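Local coordinates for acetoin utilization protein AcuB, putative (Vibrio cholerae, PDB 2O16) that is of uncertain function but, as a tandem CBS-domain protein of the AcuB-like family, probably binds a regulatory adenosine nucleotide or related ligand, at residues I5-M10 and P93-K98; R13-L18 and V121-D126. All coordinates share one frame; numbering follows the deposited sequence.

Interaction 1: residues I5-M10 and P93-K98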
loop_
_atom_site.group_PDB
_atom_site.type_symbol
_atom_site.label_atom_id
_atom_site.label_comp_id
_atom_site.label_asym_id
_atom_site.label_seq_id
_atom_site.Cartn_x
_atom_site.Cartn_y
_atom_site.Cartn_z
ATOM N N ILE A 5 19.312 -0.552 6.794
ATOM C CA ILE A 5 17.931 -0.061 6.817
ATOM C C ILE A 5 16.929 -1.154 6.480
ATOM O O ILE A 5 17.032 -1.806 5.434
ATOM C CB ILE A 5 17.688 1.138 5.862
ATOM C CG1 ILE A 5 18.762 2.208 6.034
ATOM C CG2 ILE A 5 16.313 1.779 6.145
ATOM C CD1 ILE A 5 18.729 3.289 4.914
ATOM N N LYS A 6 15.959 -1.328 7.375
ATOM C CA LYS A 6 14.875 -2.289 7.202
ATOM C C LYS A 6 13.623 -1.573 6.717
ATOM O O LYS A 6 13.466 -0.365 6.932
ATOM C CB LYS A 6 14.564 -2.948 8.528
ATOM C CG LYS A 6 15.725 -3.760 9.091
ATOM C CD LYS A 6 15.624 -3.857 10.603
ATOM C CE LYS A 6 16.376 -5.082 11.144
ATOM N NZ LYS A 6 17.573 -5.460 10.311
ATOM N N VAL A 7 12.726 -2.334 6.098
ATOM C CA VAL A 7 11.433 -1.824 5.632
ATOM C C VAL A 7 10.699 -1.067 6.732
ATOM O O VAL A 7 10.232 0.032 6.516
ATOM C CB VAL A 7 10.565 -2.993 5.070
ATOM C CG1 VAL A 7 9.082 -2.693 5.184
ATOM C CG2 VAL A 7 10.989 -3.304 3.620
ATOM N N GLU A 8 10.643 -1.638 7.931
ATOM C CA GLU A 8 9.956 -0.983 9.060
ATOM C C GLU A 8 10.498 0.398 9.440
ATOM O O GLU A 8 9.806 1.163 10.117
ATOM C CB GLU A 8 9.963 -1.897 10.294
ATOM C CG GLU A 8 11.363 -2.279 10.780
ATOM C CD GLU A 8 11.341 -3.380 11.841
ATOM O OE1 GLU A 8 10.246 -3.739 12.359
ATOM O OE2 GLU A 8 12.440 -3.884 12.159
ATOM N N ASP A 9 11.733 0.699 9.021
ATOM C CA ASP A 9 12.392 1.979 9.323
ATOM C C ASP A 9 11.834 3.109 8.460
ATOM O O ASP A 9 11.942 4.294 8.816
ATOM C CB ASP A 9 13.920 1.867 9.115
ATOM C CG ASP A 9 14.593 0.917 10.095
ATOM O OD1 ASP A 9 14.076 0.743 11.219
ATOM O OD2 ASP A 9 15.674 0.359 9.751
ATOM N N MET A 10 11.196 2.764 7.342
ATOM C CA MET A 10 10.755 3.779 6.379
ATOM C C MET A 10 9.308 3.673 5.928
ATOM O O MET A 10 8.813 4.567 5.224
ATOM C CB MET A 10 11.689 3.772 5.154
ATOM C CG MET A 10 11.734 2.434 4.396
ATOM S SD MET A 10 10.315 2.275 3.264
ATOM C CE MET A 10 10.820 3.380 1.943
ATOM N N PRO A 93 8.299 -6.853 8.000
ATOM C CA PRO A 93 8.906 -5.593 8.447
ATOM C C PRO A 93 10.423 -5.610 8.624
ATOM O O PRO A 93 11.032 -4.568 8.523
ATOM C CB PRO A 93 8.243 -5.345 9.804
ATOM C CG PRO A 93 7.815 -6.687 10.254
ATOM C CD PRO A 93 7.345 -7.359 9.000
ATOM N N GLN A 94 11.022 -6.774 8.866
ATOM C CA GLN A 94 12.469 -6.849 9.055
ATOM C C GLN A 94 13.238 -6.903 7.723
ATOM O O GLN A 94 14.482 -6.876 7.722
ATOM C CB GLN A 94 12.838 -8.062 9.932
ATOM C CG GLN A 94 12.546 -9.408 9.259
ATOM C CD GLN A 94 11.128 -9.939 9.514
ATOM O OE1 GLN A 94 10.240 -9.216 10.013
ATOM N NE2 GLN A 94 10.923 -11.232 9.198
ATOM N N ALA A 95 12.526 -6.977 6.590
ATOM C CA ALA A 95 13.208 -7.074 5.287
ATOM C C ALA A 95 14.145 -5.886 5.067
ATOM O O ALA A 95 13.877 -4.800 5.560
ATOM C CB ALA A 95 12.208 -7.189 4.145
ATOM N N GLY A 96 15.235 -6.097 4.324
ATOM C CA GLY A 96 16.146 -4.998 4.004
ATOM C C GLY A 96 15.482 -4.058 3.001
ATOM O O GLY A 96 14.809 -4.504 2.051
ATOM N N LEU A 97 15.708 -2.766 3.192
ATOM C CA LEU A 97 15.074 -1.764 2.350
ATOM C C LEU A 97 15.552 -1.857 0.915
ATOM O O LEU A 97 14.723 -1.868 0.030
ATOM C CB LEU A 97 15.265 -0.336 2.876
ATOM C CG LEU A 97 14.867 0.789 1.906
ATOM C CD1 LEU A 97 13.384 0.731 1.546
ATOM C CD2 LEU A 97 15.226 2.193 2.487
ATOM N N LYS A 98 16.863 -1.937 0.667
ATOM C CA LYS A 98 17.340 -1.894 -0.727
ATOM C C LYS A 98 16.813 -3.109 -1.481
ATOM O O LYS A 98 16.360 -3.015 -2.631
ATOM C CB LYS A 98 18.878 -1.864 -0.808
ATOM C CG LYS A 98 19.382 -1.598 -2.241
ATOM C CD LYS A 98 20.924 -1.568 -2.379
ATOM C CE LYS A 98 21.539 -2.936 -2.160
ATOM N NZ LYS A 98 23.007 -2.904 -2.530
HETATM O O HOH W 1 18.930 -1.715 2.939
#

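Interaction 2: residues R13-L18 and V121-D126. With PO4 (phosphate ion), chain C.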
loop_
_atom_site.group_PDB
_atom_site.type_symbol
_atom_site.label_atom_id
_atom_site.label_comp_id
_atom_site.label_asym_id
_atom_site.label_seq_id
_atom_site.Cartn_x
_atom_site.Cartn_y
_atom_site.Cartn_z
ATOM N N ARG A 13 3.403 3.712 8.824
ATOM C CA ARG A 13 2.797 2.870 9.845
ATOM C C ARG A 13 1.313 3.262 10.030
ATOM O O ARG A 13 0.888 4.305 9.565
ATOM C CB ARG A 13 3.584 2.988 11.165
ATOM C CG ARG A 13 5.062 2.655 11.037
ATOM C CD ARG A 13 5.743 2.620 12.409
ATOM N NE ARG A 13 7.163 2.265 12.317
ATOM C CZ ARG A 13 7.679 1.096 12.698
ATOM N NH1 ARG A 13 6.897 0.152 13.214
ATOM N NH2 ARG A 13 8.987 0.875 12.574
ATOM N N HIS A 14 0.529 2.428 10.696
ATOM C CA HIS A 14 -0.915 2.724 10.881
ATOM C C HIS A 14 -1.614 3.217 9.612
ATOM O O HIS A 14 -2.273 4.252 9.651
ATOM C CB HIS A 14 -1.159 3.799 11.970
ATOM C CG HIS A 14 -0.232 3.711 13.130
ATOM N ND1 HIS A 14 -0.143 2.588 13.927
ATOM C CD2 HIS A 14 0.643 4.611 13.640
ATOM C CE1 HIS A 14 0.757 2.796 14.873
ATOM N NE2 HIS A 14 1.246 4.017 14.721
ATOM N N PRO A 15 -1.477 2.492 8.469
ATOM C CA PRO A 15 -2.199 3.012 7.307
ATOM C C PRO A 15 -3.707 2.882 7.530
ATOM O O PRO A 15 -4.146 2.020 8.291
ATOM C CB PRO A 15 -1.767 2.090 6.165
ATOM C CG PRO A 15 -1.350 0.824 6.822
ATOM C CD PRO A 15 -0.770 1.238 8.170
ATOM N N HIS A 16 -4.457 3.767 6.903
ATOM C CA HIS A 16 -5.910 3.691 6.843
ATOM C C HIS A 16 -6.312 2.515 5.976
ATOM O O HIS A 16 -5.833 2.363 4.843
ATOM C CB HIS A 16 -6.497 4.967 6.264
ATOM C CG HIS A 16 -6.350 6.148 7.179
ATOM N ND1 HIS A 16 -5.178 6.870 7.273
ATOM C CD2 HIS A 16 -7.220 6.723 8.044
ATOM C CE1 HIS A 16 -5.336 7.852 8.150
ATOM N NE2 HIS A 16 -6.563 7.780 8.640
ATOM N N THR A 17 -7.214 1.724 6.518
ATOM C CA THR A 17 -7.657 0.454 5.904
ATOM C C THR A 17 -9.189 0.439 5.821
ATOM O O THR A 17 -9.873 1.297 6.414
ATOM C CB THR A 17 -7.205 -0.733 6.753
ATOM O OG1 THR A 17 -7.739 -0.586 8.069
ATOM C CG2 THR A 17 -5.683 -0.787 6.843
ATOM N N LEU A 18 -9.736 -0.519 5.090
ATOM C CA LEU A 18 -11.198 -0.661 4.981
ATOM C C LEU A 18 -11.559 -2.132 5.071
ATOM O O LEU A 18 -10.740 -2.977 4.681
ATOM C CB LEU A 18 -11.673 -0.072 3.648
ATOM C CG LEU A 18 -11.699 1.474 3.589
ATOM C CD1 LEU A 18 -12.116 1.943 2.235
ATOM C CD2 LEU A 18 -12.614 2.134 4.687
ATOM N N VAL A 121 1.052 -4.292 9.376
ATOM C CA VAL A 121 1.737 -3.336 10.253
ATOM C C VAL A 121 2.147 -2.030 9.537
ATOM O O VAL A 121 2.511 -1.014 10.162
ATOM C CB VAL A 121 2.943 -4.007 10.986
ATOM C CG1 VAL A 121 2.424 -5.141 11.883
ATOM C CG2 VAL A 121 3.994 -4.552 9.984
ATOM N N GLY A 122 2.089 -2.040 8.213
ATOM C CA GLY A 122 2.471 -0.831 7.490
ATOM C C GLY A 122 2.301 -1.015 5.999
ATOM O O GLY A 122 1.930 -2.089 5.549
ATOM N N ILE A 123 2.587 0.045 5.237
ATOM C CA ILE A 123 2.688 -0.048 3.772
ATOM C C ILE A 123 3.914 0.710 3.295
ATOM O O ILE A 123 4.338 1.671 3.944
ATOM C CB ILE A 123 1.437 0.519 3.023
ATOM C CG1 ILE A 123 1.167 1.996 3.418
ATOM C CG2 ILE A 123 0.216 -0.424 3.265
ATOM C CD1 ILE A 123 0.007 2.701 2.598
ATOM N N ILE A 124 4.486 0.262 2.170
ATOM C CA ILE A 124 5.519 1.036 1.492
ATOM C C ILE A 124 4.898 1.632 0.248
ATOM O O ILE A 124 4.393 0.893 -0.604
ATOM C CB ILE A 124 6.711 0.164 1.030
ATOM C CG1 ILE A 124 7.320 -0.627 2.197
ATOM C CG2 ILE A 124 7.760 1.059 0.314
ATOM C CD1 ILE A 124 8.367 -1.640 1.722
ATOM N N THR A 125 4.918 2.952 0.123
ATOM C CA THR A 125 4.423 3.582 -1.101
ATOM C C THR A 125 5.468 4.501 -1.705
ATOM O O THR A 125 6.498 4.786 -1.076
ATOM C CB THR A 125 3.166 4.462 -0.884
ATOM O OG1 THR A 125 3.485 5.491 0.038
ATOM C CG2 THR A 125 1.965 3.628 -0.377
ATOM N N ASP A 126 5.193 4.987 -2.921
ATOM C CA ASP A 126 6.090 5.958 -3.536
ATOM C C ASP A 126 6.367 7.117 -2.549
ATOM O O ASP A 126 7.505 7.608 -2.464
ATOM C CB ASP A 126 5.556 6.432 -4.903
ATOM C CG ASP A 126 4.051 6.715 -4.893
ATOM O OD1 ASP A 126 3.494 7.026 -3.822
ATOM O OD2 ASP A 126 3.427 6.638 -5.967
HETATM P P PO4 C . 0.284 6.905 -2.111
HETATM O O1 PO4 C . -0.812 5.935 -1.746
HETATM O O2 PO4 C . 0.941 6.350 -3.360
HETATM O O3 PO4 C . -0.424 8.193 -2.466
HETATM O O4 PO4 C . 1.301 7.137 -1.008
HETATM O O HOH W 2 1.702 0.300 12.157
#

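Interaction 1: residues I5-M10 and P93-K98
Ile5, Val7 and Glu8 form three backbone hydrogen bonds with 93-98, joining the chain's N-terminal approach to the second CBS domain around a single beta bridge between Lys6 and Gly96. Leu97 N gives a hydrogen to Ile5 O (2.8 Å), Val7 N to Ala95 O (2.8 Å), and Glu8 N to Pro93 O (3.0 Å), the last in the carbonyl plane on a lone pair. Ala95 O also receives a CH contact from Lys6 CA at 3.2 Å. A water leading on to Lys98 N grips Ile5 O a second time at the start of helix 97-106, where Gly96 is the N-cap. The extended Glu8 chain lies over Pro93, its OE1 3.6 Å from Pro93 CB. Apolar groups fill in beside these bonds. Ile5 CG2 rests on Leu97 CD2 at 3.8 Å, the two side chains running alongside in one direction, and Val7 CG2 meets Ala95 CB. Met10 comes across Leu97 nearly perpendicular, curled through chi2 (81°) and chi3 (75°) to bring its CE 3.7 Å from Leu97 CD1. Further out, Phe129 of helix 126-141 touches both Met10 and Leu97. Within 5-10, Lys6 N bonds Asp9 OD2 at 2.9 Å, 44° out of the carboxylate plane.

Interaction 2: residues R13-L18 and V121-D126
His14 N gives its hydrogen to a water at 2.8 Å, and that water turns on to Val121 O, a separation doubtfully short. The water spans a gap that the backbones leave, His14 N being 4.0 Å from Val121 O directly. Beyond it the contact is apolar. Pro15 lays CB, CG and CD against Gly122 and Ile123, with CD resting 3.9 Å from Gly122 CA and CB 4.0 Å from Ile123 CG1. The proline and isoleucine run alongside each other with opposite senses. Ile123 CG1 sits between its own backbone N and carbonyl carbon (chi1 57°), and CD1 continues anti (chi2 174°), so both carbons lie against Pro15 CB while CG2 faces Pro15 CG. At the far end of 121-126, Thr125 is the N-cap of helix 126-141, and Asp128 answers with a side-chain bond to Thr125 N. A phosphate ion, probably from the crystallisation liquor, lies here, with Thr125 OG1 2.9 Å from its O4. His38, Arg37 and Ser127 also hold it, a setting consistent with the ligand-binding cleft of CBS pairs. In one of two modelled conformers Asp126 OD2 makes a salt bridge with Arg37. Within the fold, Val121 and Gly122 form a classic beta bulge opposite Val114 of strand 112-116; Ile123 packs on Pro40 of strand 38-42, and Leu18 reaches helix 24-34.

In the fold
Both interactions bring the N-terminal part of the chain against the second CBS domain, interaction 1 at the start of helix 97-106 and interaction 2 along strand 119-124, with centres about 14 Å apart. They touch through Ile124, whose CD1 lies 3.6 Å from Val7 CG2 and whose CG2 lies 4.1 Å from Met10 SD. Arg13 NH2 also comes within 2.6 Å of Glu8 O. Asp128 links them again: it touches Met10 of 5-10 and bonds Thr125 N of 121-126, beside the phosphate. The ion sits at the 121-126 end of interaction 2, where residues of both CBS domains converge, while no residue of interaction 1 touches it.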